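Local coordinates for conserved exported protein (Bacteroides fragilis, PDB 3CLW) that is of unknown function but probably hydrolyses O-glycosidic bonds, at residues W28-I33 with Q111-A116; L65-V70 with A353-T358; S88-E93 with N194-G199; E93-P98 with Y102-Q107; T129-Y134 with A140-T145. All blocks are in the same frame, centred on the assembly; numbering follows the deposited sequence.

From the N terminus, residues 28-33 open contact 1 on helix 30-36, and residues 65-70 open contact 2 at strand 68-71. The loop after that strand then opens contact 3 at 88-93 and contact 4 at 93-98, which share Glu93. Contact 4 is closed first, by 102-107, within the spans of contacts 1, 2 and 3. Contact 1 closes at 111-116 on helix 108-119, so it crosses both contact 2 and contact 3. Contact 5, 129-134 with 140-145, is a short closure inside contact 3, which ends at 194-199. Contact 2 closes last, at strand 353-356, tying late to early barrel strands while the others join loops and helices.

Contact 1 (W28-I33 with Q111-A116); sequences WRCAFI and QWFMKA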
# COMPACT_ATOMS: atom_id res chain seq x y z
N TRP A 28 4.77 2.11 13.33
CA TRP A 28 4.28 2.32 14.69
C TRP A 28 4.23 1.06 15.55
O TRP A 28 4.94 0.98 16.54
CB TRP A 28 2.94 3.02 14.71
CG TRP A 28 2.94 4.36 14.04
CD1 TRP A 28 4.03 5.15 13.72
CD2 TRP A 28 1.78 5.07 13.59
NE1 TRP A 28 3.60 6.31 13.10
CE2 TRP A 28 2.22 6.28 13.02
CE3 TRP A 28 0.40 4.82 13.65
CZ2 TRP A 28 1.34 7.22 12.49
CZ3 TRP A 28 -0.48 5.79 13.14
CH2 TRP A 28 -0.00 6.95 12.57
N ARG A 29 3.45 0.07 15.12
CA ARG A 29 3.11 -1.09 15.96
C ARG A 29 4.03 -2.29 15.88
O ARG A 29 4.25 -2.97 16.89
CB ARG A 29 1.61 -1.43 15.77
CG ARG A 29 0.81 -0.17 16.06
CD ARG A 29 -0.66 -0.33 16.02
NE ARG A 29 -1.24 -0.02 14.72
CZ ARG A 29 -1.76 1.14 14.34
NH1 ARG A 29 -1.76 2.21 15.11
NH2 ARG A 29 -2.29 1.21 13.15
N CYS A 30 4.58 -2.53 14.71
CA CYS A 30 5.46 -3.67 14.48
C CYS A 30 6.75 -3.60 15.28
O CYS A 30 7.35 -4.64 15.63
CB CYS A 30 5.73 -3.83 12.97
SG CYS A 30 4.22 -4.44 12.12
N ALA A 31 7.18 -2.38 15.60
CA ALA A 31 8.32 -2.22 16.51
C ALA A 31 8.02 -2.91 17.86
O ALA A 31 8.90 -3.52 18.46
CB ALA A 31 8.66 -0.74 16.72
N PHE A 32 6.77 -2.81 18.32
CA PHE A 32 6.41 -3.41 19.61
C PHE A 32 6.18 -4.90 19.48
O PHE A 32 6.72 -5.66 20.25
CB PHE A 32 5.19 -2.71 20.23
CG PHE A 32 5.48 -1.30 20.62
CD1 PHE A 32 6.10 -1.03 21.84
CD2 PHE A 32 5.19 -0.24 19.75
CE1 PHE A 32 6.40 0.29 22.21
CE2 PHE A 32 5.47 1.07 20.12
CZ PHE A 32 6.08 1.33 21.35
N ILE A 33 5.43 -5.30 18.46
CA ILE A 33 5.12 -6.68 18.25
C ILE A 33 6.38 -7.51 17.99
O ILE A 33 6.53 -8.60 18.55
CB ILE A 33 4.12 -6.85 17.10
CG1 ILE A 33 2.77 -6.28 17.49
CG2 ILE A 33 3.99 -8.35 16.70
CD1 ILE A 33 1.76 -6.25 16.35
N GLN A 111 13.09 -4.92 12.42
CA GLN A 111 14.05 -5.83 11.80
C GLN A 111 13.63 -7.28 11.96
O GLN A 111 13.85 -8.07 11.06
CB GLN A 111 15.47 -5.63 12.32
CG GLN A 111 16.07 -4.23 12.03
CD GLN A 111 17.49 -4.14 12.51
OE1 GLN A 111 18.31 -4.98 12.18
NE2 GLN A 111 17.78 -3.15 13.31
N TRP A 112 13.01 -7.62 13.09
CA TRP A 112 12.42 -8.95 13.26
C TRP A 112 11.42 -9.25 12.12
O TRP A 112 11.45 -10.31 11.55
CB TRP A 112 11.74 -9.14 14.65
CG TRP A 112 11.27 -10.54 14.79
CD1 TRP A 112 12.02 -11.61 15.26
CD2 TRP A 112 10.01 -11.07 14.38
NE1 TRP A 112 11.28 -12.77 15.17
CE2 TRP A 112 10.05 -12.47 14.63
CE3 TRP A 112 8.86 -10.51 13.81
CZ2 TRP A 112 8.96 -13.31 14.36
CZ3 TRP A 112 7.78 -11.34 13.56
CH2 TRP A 112 7.85 -12.73 13.80
N PHE A 113 10.51 -8.31 11.85
CA PHE A 113 9.54 -8.43 10.76
C PHE A 113 10.17 -8.61 9.38
O PHE A 113 9.71 -9.43 8.58
CB PHE A 113 8.53 -7.27 10.75
CG PHE A 113 7.35 -7.55 11.56
CD1 PHE A 113 7.32 -7.21 12.91
CD2 PHE A 113 6.28 -8.23 11.01
CE1 PHE A 113 6.24 -7.54 13.70
CE2 PHE A 113 5.19 -8.55 11.77
CZ PHE A 113 5.17 -8.21 13.13
N MET A 114 11.23 -7.86 9.10
CA MET A 114 12.02 -8.09 7.85
C MET A 114 12.51 -9.53 7.78
O MET A 114 12.33 -10.19 6.76
CB MET A 114 13.18 -7.10 7.74
CG MET A 114 12.74 -5.61 7.63
SD MET A 114 14.10 -4.40 7.59
CE MET A 114 14.84 -4.82 6.02
N LYS A 115 13.12 -10.01 8.86
CA LYS A 115 13.64 -11.36 8.91
C LYS A 115 12.53 -12.42 8.75
O LYS A 115 12.72 -13.39 8.05
CB LYS A 115 14.49 -11.62 10.17
N ALA A 116 11.38 -12.18 9.35
CA ALA A 116 10.23 -13.10 9.27
C ALA A 116 9.64 -13.18 7.87
O ALA A 116 9.23 -14.25 7.43
CB ALA A 116 9.16 -12.70 10.25
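Phe113 on helix 108-119 reaches Cys30 and Ile33 on helix 30-36, and its side chain makes all of the close side-chain contacts between the two segments. From CB, which points at the other helix, the chain leads into the ring, whose CD1 lies 3.7 Å from Cys30 CB. One atom further, CE1 sits 3.7 Å from Cys30 O. At the tip, CZ meets Ile33 CG2 at 3.8 Å, and this methyl lies in the ring plane, at its edge.

The face is used differently. Cys30 SG stands 4.0 Å from the ring centroid and only 11° off the normal, a sulfur-aromatic contact. With chi1 at -71°, SG is anti to the carbonyl carbon, and this swings the sulfur over the ring centre. Cys30 CB adds a CH-pi contact, 4.1 Å from the same centroid and 29° off the normal. The opposite face carries Trp112 CZ3, 4.0 Å above the plane of the Phe113 ring, so the ring is held between sulfur and indole.

The three touching residues are buried, with helix 39-50 and strand 68-71 packed round the helix-to-helix junction: Ile45 touches both Ile33 and Phe113, and Trp68 both Cys30 and Phe113. No hydrogen bond joins the two segments; cohesion probably rests on burial of apolar surface and on dispersion, including that of the polarisable sulfur over the ring.

Contact 2 (L65-V70 with A353-T358); sequences LTNWRV and AWQWWT
The guanidinium of Arg69 is met near its edge by Gln355 OE1, tilted from the guanidinium plane, and the two flat groups have planes 74° apart. Arg69 also has a cation-pi contact with Phe128. In the second segment Trp354 CZ3 lies over one face of the Trp356 ring, 3.4 Å above its plane, towards the rim. This is the interior of a TIM barrel, as expected for glycoside hydrolase family 30. Strands 68-71 and 353-356 are not paired with each other, and strand 6-25 is hydrogen-bonded to both segments, so side chains make the link.

Gln355 lies beside Asn67 as well, with amide planes almost parallel, and its NE2 donates to Asn21 of strand 6-25. A bend at chi3 (55°) swings Arg69 NH1 towards Gln355 OE1. The other terminal nitrogen, NH2, forms a salt bridge with Glu231, which would offset the charge of this buried arginine. The bond from Arg69 NH1 to Gln355 OE1 is 2.9 Å long and bent to 141° at the hydrogen, with the donor tilted out of the amide carbonyl plane.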
# COMPACT_ATOMS: atom_id res chain seq x y z
N LEU A 65 1.51 -11.10 0.99
CA LEU A 65 2.03 -9.86 0.45
C LEU A 65 3.40 -10.02 -0.19
O LEU A 65 4.20 -10.88 0.22
CB LEU A 65 2.10 -8.79 1.53
CG LEU A 65 0.78 -8.39 2.18
CD1 LEU A 65 1.11 -7.56 3.35
CD2 LEU A 65 -0.16 -7.65 1.19
N THR A 66 3.66 -9.17 -1.18
CA THR A 66 4.83 -9.34 -2.00
C THR A 66 5.73 -8.11 -2.01
O THR A 66 6.69 -8.06 -2.79
CB THR A 66 4.43 -9.77 -3.44
OG1 THR A 66 3.32 -9.00 -3.87
CG2 THR A 66 4.05 -11.24 -3.47
N ASN A 67 5.40 -7.12 -1.19
CA ASN A 67 6.30 -6.04 -0.81
C ASN A 67 6.00 -5.77 0.67
O ASN A 67 4.93 -6.19 1.16
CB ASN A 67 6.06 -4.78 -1.66
CG ASN A 67 6.93 -3.58 -1.22
OD1 ASN A 67 8.15 -3.56 -1.41
ND2 ASN A 67 6.30 -2.57 -0.67
N TRP A 68 6.93 -5.14 1.37
CA TRP A 68 6.72 -4.74 2.79
C TRP A 68 7.31 -3.35 2.98
O TRP A 68 8.45 -3.11 2.58
CB TRP A 68 7.39 -5.73 3.75
CG TRP A 68 7.20 -5.49 5.27
CD1 TRP A 68 8.20 -5.30 6.21
CD2 TRP A 68 5.97 -5.47 5.99
NE1 TRP A 68 7.66 -5.18 7.46
CE2 TRP A 68 6.29 -5.28 7.36
CE3 TRP A 68 4.62 -5.60 5.61
CZ2 TRP A 68 5.29 -5.18 8.36
CZ3 TRP A 68 3.62 -5.51 6.60
CH2 TRP A 68 3.97 -5.30 7.97
N ARG A 69 6.51 -2.43 3.52
CA ARG A 69 6.99 -1.06 3.68
C ARG A 69 7.55 -0.84 5.10
O ARG A 69 6.82 -0.98 6.09
CB ARG A 69 5.91 -0.04 3.34
CG ARG A 69 5.37 -0.08 1.90
CD ARG A 69 4.16 0.85 1.70
NE ARG A 69 4.46 2.23 2.09
CZ ARG A 69 4.84 3.21 1.26
NH1 ARG A 69 4.96 3.00 -0.06
NH2 ARG A 69 5.10 4.41 1.76
N VAL A 70 8.84 -0.51 5.18
CA VAL A 70 9.53 -0.29 6.44
C VAL A 70 9.72 1.22 6.74
O VAL A 70 10.31 1.96 5.94
CB VAL A 70 10.89 -1.05 6.43
CG1 VAL A 70 11.72 -0.76 7.71
CG2 VAL A 70 10.63 -2.53 6.28
N ALA A 353 0.72 -1.60 -8.24
CA ALA A 353 0.81 -2.04 -6.84
C ALA A 353 -0.34 -1.44 -6.08
O ALA A 353 -0.80 -0.35 -6.45
CB ALA A 353 2.11 -1.63 -6.20
N TRP A 354 -0.81 -2.15 -5.04
CA TRP A 354 -1.80 -1.63 -4.08
C TRP A 354 -1.27 -1.89 -2.67
O TRP A 354 -0.91 -3.03 -2.35
CB TRP A 354 -3.18 -2.27 -4.29
CG TRP A 354 -4.24 -1.46 -3.63
CD1 TRP A 354 -4.96 -0.44 -4.18
CD2 TRP A 354 -4.65 -1.55 -2.25
NE1 TRP A 354 -5.81 0.10 -3.24
CE2 TRP A 354 -5.62 -0.55 -2.04
CE3 TRP A 354 -4.27 -2.36 -1.16
CZ2 TRP A 354 -6.25 -0.36 -0.79
CZ3 TRP A 354 -4.87 -2.16 0.07
CH2 TRP A 354 -5.87 -1.17 0.24
N GLN A 355 -1.18 -0.85 -1.84
CA GLN A 355 -0.49 -0.97 -0.55
C GLN A 355 -1.33 -0.44 0.62
O GLN A 355 -1.84 0.69 0.58
CB GLN A 355 0.87 -0.27 -0.60
CG GLN A 355 1.62 -0.48 -1.94
CD GLN A 355 3.05 -0.03 -1.91
OE1 GLN A 355 3.32 1.11 -1.54
NE2 GLN A 355 3.97 -0.92 -2.28
N TRP A 356 -1.51 -1.29 1.62
CA TRP A 356 -2.12 -0.88 2.89
C TRP A 356 -1.24 0.10 3.64
O TRP A 356 -0.03 0.13 3.43
CB TRP A 356 -2.33 -2.12 3.81
CG TRP A 356 -3.52 -2.89 3.47
CD1 TRP A 356 -3.57 -4.07 2.77
CD2 TRP A 356 -4.87 -2.56 3.82
NE1 TRP A 356 -4.87 -4.50 2.67
CE2 TRP A 356 -5.69 -3.59 3.30
CE3 TRP A 356 -5.47 -1.49 4.51
CZ2 TRP A 356 -7.08 -3.58 3.44
CZ3 TRP A 356 -6.84 -1.48 4.65
CH2 TRP A 356 -7.63 -2.52 4.14
N TRP A 357 -1.85 0.87 4.54
CA TRP A 357 -1.14 1.51 5.63
C TRP A 357 -0.76 0.38 6.64
O TRP A 357 -0.43 -0.76 6.24
CB TRP A 357 -2.04 2.65 6.20
CG TRP A 357 -1.57 3.39 7.43
CD1 TRP A 357 -2.33 3.65 8.54
CD2 TRP A 357 -0.27 3.94 7.71
NE1 TRP A 357 -1.59 4.32 9.47
CE2 TRP A 357 -0.32 4.51 9.00
CE3 TRP A 357 0.95 3.97 7.00
CZ2 TRP A 357 0.78 5.13 9.60
CZ3 TRP A 357 2.04 4.60 7.59
CH2 TRP A 357 1.95 5.16 8.89
N THR A 358 -0.77 0.66 7.93
CA THR A 358 -0.34 -0.36 8.91
C THR A 358 -1.08 -1.71 8.73
O THR A 358 -2.31 -1.74 8.65
CB THR A 358 -0.56 0.14 10.33
OG1 THR A 358 -1.95 0.42 10.49
CG2 THR A 358 0.26 1.43 10.63

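Contact 3 (S88-E93 with N194-G199); sequences SWNRTE and NSFQEG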
# COMPACT_ATOMS: atom_id res chain seq x y z
N SER A 88 3.67 7.22 22.84
CA SER A 88 4.72 6.23 22.81
C SER A 88 4.60 5.24 21.65
O SER A 88 5.61 4.64 21.26
CB SER A 88 4.82 5.49 24.14
OG SER A 88 3.65 4.75 24.38
N TRP A 89 3.40 5.07 21.11
CA TRP A 89 3.21 4.18 19.97
C TRP A 89 3.96 4.66 18.70
O TRP A 89 4.54 3.87 17.96
CB TRP A 89 1.73 4.09 19.62
CG TRP A 89 0.91 3.14 20.45
CD1 TRP A 89 -0.05 3.47 21.38
CD2 TRP A 89 0.95 1.71 20.40
NE1 TRP A 89 -0.60 2.32 21.91
CE2 TRP A 89 -0.02 1.23 21.32
CE3 TRP A 89 1.71 0.78 19.66
CZ2 TRP A 89 -0.25 -0.13 21.52
CZ3 TRP A 89 1.48 -0.57 19.85
CH2 TRP A 89 0.51 -1.01 20.77
N ASN A 90 3.90 5.97 18.47
CA ASN A 90 4.19 6.55 17.16
C ASN A 90 5.57 7.19 17.05
O ASN A 90 5.90 7.73 15.99
CB ASN A 90 3.11 7.56 16.79
CG ASN A 90 1.75 6.91 16.62
OD1 ASN A 90 1.61 5.71 16.72
ND2 ASN A 90 0.76 7.72 16.36
N ARG A 91 6.34 7.12 18.13
CA ARG A 91 7.73 7.56 18.15
C ARG A 91 8.61 6.51 17.48
O ARG A 91 8.29 5.31 17.53
CB ARG A 91 8.20 7.77 19.60
CG ARG A 91 7.77 9.12 20.17
CD ARG A 91 7.97 9.17 21.68
NE ARG A 91 7.21 10.28 22.24
CZ ARG A 91 6.62 10.26 23.44
NH1 ARG A 91 6.67 9.19 24.26
NH2 ARG A 91 5.96 11.33 23.82
N THR A 92 9.70 6.96 16.86
CA THR A 92 10.64 6.07 16.17
C THR A 92 12.05 6.33 16.66
O THR A 92 12.40 7.48 16.95
CB THR A 92 10.62 6.27 14.60
OG1 THR A 92 11.13 7.56 14.26
CG2 THR A 92 9.22 6.17 14.05
N GLU A 93 12.87 5.29 16.72
CA GLU A 93 14.28 5.49 16.87
C GLU A 93 14.92 6.00 15.56
O GLU A 93 14.26 6.09 14.53
CB GLU A 93 14.96 4.18 17.29
CG GLU A 93 14.45 3.65 18.63
CD GLU A 93 15.06 2.33 18.97
OE1 GLU A 93 14.68 1.33 18.35
OE2 GLU A 93 15.96 2.33 19.82
N ASN A 194 0.01 18.85 13.78
CA ASN A 194 -0.20 17.46 14.19
C ASN A 194 1.02 16.95 14.93
O ASN A 194 2.10 16.88 14.37
CB ASN A 194 -0.52 16.62 12.92
CG ASN A 194 -0.71 15.10 13.21
OD1 ASN A 194 -0.26 14.58 14.21
ND2 ASN A 194 -1.35 14.42 12.28
N SER A 195 0.87 16.63 16.21
CA SER A 195 1.99 16.12 16.99
C SER A 195 1.75 14.66 17.38
O SER A 195 2.46 14.12 18.22
CB SER A 195 2.20 16.97 18.24
OG SER A 195 1.02 16.92 19.02
N PHE A 196 0.75 14.04 16.76
CA PHE A 196 0.41 12.62 16.99
C PHE A 196 1.43 11.67 16.31
O PHE A 196 1.45 10.47 16.55
CB PHE A 196 -1.05 12.39 16.49
CG PHE A 196 -1.55 10.95 16.61
CD1 PHE A 196 -1.77 10.36 17.86
CD2 PHE A 196 -1.83 10.21 15.46
CE1 PHE A 196 -2.23 9.03 17.96
CE2 PHE A 196 -2.30 8.88 15.55
CZ PHE A 196 -2.50 8.30 16.81
N GLN A 197 2.33 12.25 15.52
CA GLN A 197 2.98 11.54 14.43
C GLN A 197 4.09 12.41 13.80
O GLN A 197 3.93 13.62 13.70
CB GLN A 197 1.92 11.32 13.35
CG GLN A 197 2.26 10.28 12.44
CD GLN A 197 1.52 10.37 11.12
OE1 GLN A 197 0.31 10.54 11.08
NE2 GLN A 197 2.24 10.16 10.04
N GLU A 198 5.16 11.76 13.35
CA GLU A 198 6.19 12.39 12.50
C GLU A 198 5.62 12.84 11.15
O GLU A 198 4.76 12.18 10.57
CB GLU A 198 7.33 11.41 12.25
CG GLU A 198 8.05 10.93 13.50
CD GLU A 198 9.17 9.93 13.23
OE1 GLU A 198 9.97 9.69 14.17
OE2 GLU A 198 9.25 9.39 12.09
N GLY A 199 6.11 13.97 10.64
CA GLY A 199 5.62 14.46 9.36
C GLY A 199 6.32 15.69 8.86
O GLY A 199 7.02 16.39 9.62
O HOH W 1 5.43 8.67 13.66
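Asn90 ND2 donates to the backbone carbonyl of Phe196, with ND2 2.8 Å from Phe196 O and an angle of 166° at the hydrogen; the acceptor lies close to the amide plane of Asn90. The same nitrogen sits over one face of the Phe196 ring, 3.3 Å above its plane and towards the rim, with amide and ring planes 78° apart. Phe196 O takes a second donor, Asn87 ND2, while Phe196 N is satisfied by Asn194 OD1 in an Asx turn.

A water donates to Asn90 O at 2.6 Å and accepts from Glu198 N at 3.1 Å, bridging the two backbones. Beyond it Thr92 OG1 donates to Glu198 OE1, but the modelled separation of 2.4 Å is doubtfully short. Thr92 OG1 also accepts from Ala74 N, and Glu198 OE1 is bonded to Ser76 OG. Both segments are loops that follow strands, after 68-71 and 178-182, and such beta-to-alpha loops form the face of a TIM barrel that carries the active site.

Contact 4 (E93-P98 with Y102-Q107); sequences ECFLSP and YDFTKQ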
# COMPACT_ATOMS: atom_id res chain seq x y z
N GLU A 93 12.87 5.29 16.72
CA GLU A 93 14.28 5.49 16.87
C GLU A 93 14.92 6.00 15.56
O GLU A 93 14.26 6.09 14.53
CB GLU A 93 14.96 4.18 17.29
CG GLU A 93 14.45 3.65 18.63
CD GLU A 93 15.06 2.33 18.97
OE1 GLU A 93 14.68 1.33 18.35
OE2 GLU A 93 15.96 2.33 19.82
N CYS A 94 16.19 6.38 15.61
CA CYS A 94 16.91 6.75 14.40
C CYS A 94 18.25 6.04 14.42
O CYS A 94 18.99 6.11 15.42
CB CYS A 94 17.10 8.29 14.28
SG CYS A 94 17.75 8.84 12.68
N PHE A 95 18.60 5.38 13.31
CA PHE A 95 19.94 4.76 13.20
C PHE A 95 21.08 5.78 13.37
O PHE A 95 22.14 5.43 13.88
CB PHE A 95 20.12 4.02 11.86
CG PHE A 95 19.14 2.89 11.63
CD1 PHE A 95 18.93 1.92 12.60
CD2 PHE A 95 18.43 2.80 10.43
CE1 PHE A 95 18.04 0.85 12.36
CE2 PHE A 95 17.53 1.74 10.18
CZ PHE A 95 17.33 0.78 11.15
N LEU A 96 20.86 7.02 12.93
CA LEU A 96 21.89 8.04 12.97
C LEU A 96 21.66 8.97 14.14
O LEU A 96 20.53 9.34 14.44
CB LEU A 96 21.94 8.83 11.64
CG LEU A 96 22.82 10.07 11.49
CD1 LEU A 96 24.29 9.70 11.57
CD2 LEU A 96 22.54 10.73 10.12
N SER A 97 22.74 9.36 14.79
CA SER A 97 22.68 10.28 15.89
C SER A 97 23.35 11.64 15.55
O SER A 97 24.10 11.76 14.57
CB SER A 97 23.30 9.64 17.16
OG SER A 97 24.65 9.36 16.93
N PRO A 98 23.05 12.68 16.35
CA PRO A 98 23.56 14.01 16.00
C PRO A 98 25.10 14.10 15.88
O PRO A 98 25.59 14.95 15.17
CB PRO A 98 23.04 14.90 17.13
CG PRO A 98 21.85 14.15 17.69
CD PRO A 98 22.25 12.71 17.59
N TYR A 102 26.40 5.78 13.57
CA TYR A 102 25.27 4.90 13.22
C TYR A 102 25.14 3.79 14.24
O TYR A 102 26.13 3.17 14.61
CB TYR A 102 25.46 4.28 11.84
CG TYR A 102 25.06 5.20 10.72
CD1 TYR A 102 25.95 6.15 10.22
CD2 TYR A 102 23.79 5.10 10.15
CE1 TYR A 102 25.58 7.00 9.19
CE2 TYR A 102 23.41 5.91 9.11
CZ TYR A 102 24.31 6.87 8.64
OH TYR A 102 23.95 7.71 7.63
N ASP A 103 23.91 3.55 14.67
CA ASP A 103 23.59 2.40 15.50
C ASP A 103 22.51 1.56 14.82
O ASP A 103 21.32 1.86 14.91
CB ASP A 103 23.17 2.84 16.91
CG ASP A 103 22.97 1.63 17.88
OD1 ASP A 103 23.10 0.47 17.43
OD2 ASP A 103 22.69 1.86 19.10
N PHE A 104 22.94 0.49 14.13
CA PHE A 104 21.99 -0.36 13.43
C PHE A 104 21.30 -1.44 14.31
O PHE A 104 20.52 -2.27 13.81
CB PHE A 104 22.62 -0.96 12.15
CG PHE A 104 22.72 0.04 11.01
CD1 PHE A 104 21.56 0.60 10.46
CD2 PHE A 104 23.96 0.42 10.50
CE1 PHE A 104 21.66 1.54 9.40
CE2 PHE A 104 24.05 1.33 9.44
CZ PHE A 104 22.90 1.89 8.89
N THR A 105 21.51 -1.37 15.63
CA THR A 105 20.78 -2.28 16.52
C THR A 105 19.43 -1.71 16.90
O THR A 105 18.67 -2.38 17.55
CB THR A 105 21.51 -2.58 17.83
OG1 THR A 105 21.48 -1.41 18.65
CG2 THR A 105 22.97 -3.06 17.61
N LYS A 106 19.14 -0.47 16.51
CA LYS A 106 17.84 0.14 16.79
C LYS A 106 16.77 -0.37 15.80
O LYS A 106 17.10 -1.08 14.86
CB LYS A 106 17.99 1.67 16.72
CG LYS A 106 19.02 2.20 17.75
CD LYS A 106 19.27 3.69 17.56
CE LYS A 106 19.86 4.38 18.83
NZ LYS A 106 20.07 5.87 18.49
N GLN A 107 15.50 -0.02 16.02
CA GLN A 107 14.40 -0.51 15.16
C GLN A 107 14.36 -2.07 15.14
O GLN A 107 14.05 -2.68 14.09
CB GLN A 107 14.50 0.09 13.74
CG GLN A 107 14.49 1.65 13.78
CD GLN A 107 13.96 2.33 12.51
OE1 GLN A 107 14.70 3.04 11.84
NE2 GLN A 107 12.67 2.16 12.21
O HOH W 2 16.49 5.23 11.44
O HOH W 3 22.45 6.11 16.64
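Phe95 fills a slot made by 102-107: Gln107 OE1 lies 3.5 Å above one ring face, Phe104 CD1 3.5 Å above the opposite one, and Lys106 O at the edge. The Phe104 ring is inclined at 51° to that of Phe95, centroids 4.9 Å apart. Leu96, its CG anti to the backbone N (chi1 173°), pushes CD1 onto the face of Tyr102, 4.1 Å from the ring centroid.

The Lys106 chain lies against Cys94 O, CD 3.2 Å away; NZ donates to the same oxygen (3.3 Å, nearly in line with the carbonyl) and forms a salt bridge with Glu78. One backbone bond, Asp103 N to Phe95 O (2.7 Å), joins the segments, and Glu93 OE1 takes Gln107 N from above the carboxylate plane (2.8 Å). Gln107 NE2 donates to Asn71 O.

The loop lies between strand 68-71 and helix 108-119, with Gln107 at the latter's N-cap position. Helix 157-173 lies alongside: Phe163 touches Cys94, Leu96 and Tyr102, Ser167 touches Phe95, and His170 stacks on Phe104.

Contact 5 (T129-Y134 with A140-T145); sequences TNSAPY and ASTVST
Ser131 and Tyr134 pack against Thr142 mainly through van der Waals contacts. Ser131 OG lies 3.5 Å from Thr142 CA, and the methyl CG2 of Thr142 faces Tyr134 CB at 4.2 Å. With chi1 at 62°, CG of Tyr134 sits between its backbone N and carbonyl carbon, which leads the ring away from Thr142; Ala140 O comes up at the ring edge, near its plane.

One weak C-H contact joins the backbones, Ala140 CA to Tyr134 O at 3.6 Å.

No hydrogen bond joins the segments directly; the polar groups bond within a segment, to a shared water or to residues outside. Ser131 OG donates to Ala132 O at 2.6 Å, on a lone pair in the carbonyl plane, and also accepts from a water 3.0 Å from OG. That water also donates to Thr142 O, 3.2 Å away. Thr137 OG1 is bonded to both Tyr134 O and Ser141 N, acting as a second bridge. Ser141 OG accepts from Val143 N in an ST turn, and Thr142 OG1 turns to Glu84.

Both segments belong to the loop between strand 125-128 and helix 157-173. They meet by van der Waals contact, partly of a hydroxyl oxygen against carbon, and the polar links between them pass through a water and the Thr137 hydroxyl, which suggests that these matter for holding the loop.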
# COMPACT_ATOMS: atom_id res chain seq x y z
N THR A 129 10.30 7.27 4.94
CA THR A 129 10.41 8.21 6.03
C THR A 129 9.24 9.19 6.05
O THR A 129 8.70 9.60 4.98
CB THR A 129 11.71 9.06 5.97
OG1 THR A 129 11.95 9.47 4.60
CG2 THR A 129 12.88 8.29 6.49
N ASN A 130 8.87 9.53 7.29
CA ASN A 130 7.89 10.52 7.65
C ASN A 130 8.54 11.83 8.07
O ASN A 130 7.88 12.87 8.14
CB ASN A 130 7.05 10.00 8.80
CG ASN A 130 6.03 9.03 8.35
OD1 ASN A 130 5.54 9.12 7.21
ND2 ASN A 130 5.70 8.08 9.22
N SER A 131 9.82 11.78 8.35
CA SER A 131 10.57 12.99 8.64
C SER A 131 12.03 12.65 8.45
O SER A 131 12.42 11.46 8.52
CB SER A 131 10.30 13.49 10.09
OG SER A 131 11.28 14.40 10.57
N ALA A 132 12.83 13.69 8.20
CA ALA A 132 14.27 13.60 8.25
C ALA A 132 14.63 13.52 9.72
O ALA A 132 13.83 13.91 10.56
CB ALA A 132 14.91 14.83 7.57
N PRO A 133 15.82 12.99 10.04
CA PRO A 133 16.24 12.89 11.45
C PRO A 133 16.06 14.21 12.19
O PRO A 133 16.31 15.26 11.60
CB PRO A 133 17.71 12.45 11.35
CG PRO A 133 17.78 11.70 10.07
CD PRO A 133 16.82 12.41 9.12
N TYR A 134 15.60 14.16 13.45
CA TYR A 134 15.25 15.40 14.14
C TYR A 134 16.32 16.50 14.05
O TYR A 134 16.00 17.67 13.89
CB TYR A 134 14.84 15.14 15.60
CG TYR A 134 15.89 14.55 16.47
CD1 TYR A 134 16.13 13.16 16.47
CD2 TYR A 134 16.63 15.35 17.32
CE1 TYR A 134 17.09 12.60 17.28
CE2 TYR A 134 17.63 14.78 18.12
CZ TYR A 134 17.84 13.43 18.10
OH TYR A 134 18.81 12.86 18.93
N ALA A 140 14.11 21.42 14.83
CA ALA A 140 14.83 20.51 15.74
C ALA A 140 13.94 19.37 16.29
O ALA A 140 14.10 18.91 17.44
CB ALA A 140 15.51 21.28 16.88
N SER A 141 13.01 18.91 15.46
CA SER A 141 12.04 17.93 15.87
C SER A 141 11.40 17.30 14.62
O SER A 141 11.40 17.88 13.54
CB SER A 141 10.99 18.58 16.76
OG SER A 141 9.89 17.73 16.94
N THR A 142 10.90 16.07 14.77
CA THR A 142 10.15 15.43 13.69
C THR A 142 8.75 16.08 13.58
O THR A 142 8.04 15.89 12.57
CB THR A 142 10.02 13.93 13.94
OG1 THR A 142 9.17 13.73 15.06
CG2 THR A 142 11.37 13.29 14.23
N VAL A 143 8.35 16.82 14.61
CA VAL A 143 7.17 17.68 14.50
C VAL A 143 7.59 19.08 14.01
O VAL A 143 8.27 19.84 14.72
CB VAL A 143 6.31 17.69 15.79
CG1 VAL A 143 4.99 18.45 15.55
CG2 VAL A 143 6.03 16.23 16.28
N SER A 144 7.20 19.37 12.77
CA SER A 144 7.52 20.63 12.11
C SER A 144 6.73 21.76 12.78
O SER A 144 5.79 21.49 13.51
CB SER A 144 7.18 20.54 10.64
OG SER A 144 5.82 20.18 10.52
N THR A 145 7.11 23.01 12.52
CA THR A 145 6.43 24.13 13.15
C THR A 145 5.95 25.20 12.16
O THR A 145 5.67 26.33 12.56
CB THR A 145 7.28 24.77 14.28
OG1 THR A 145 8.57 25.12 13.77
CG2 THR A 145 7.48 23.82 15.43
O HOH W 4 9.63 16.85 9.92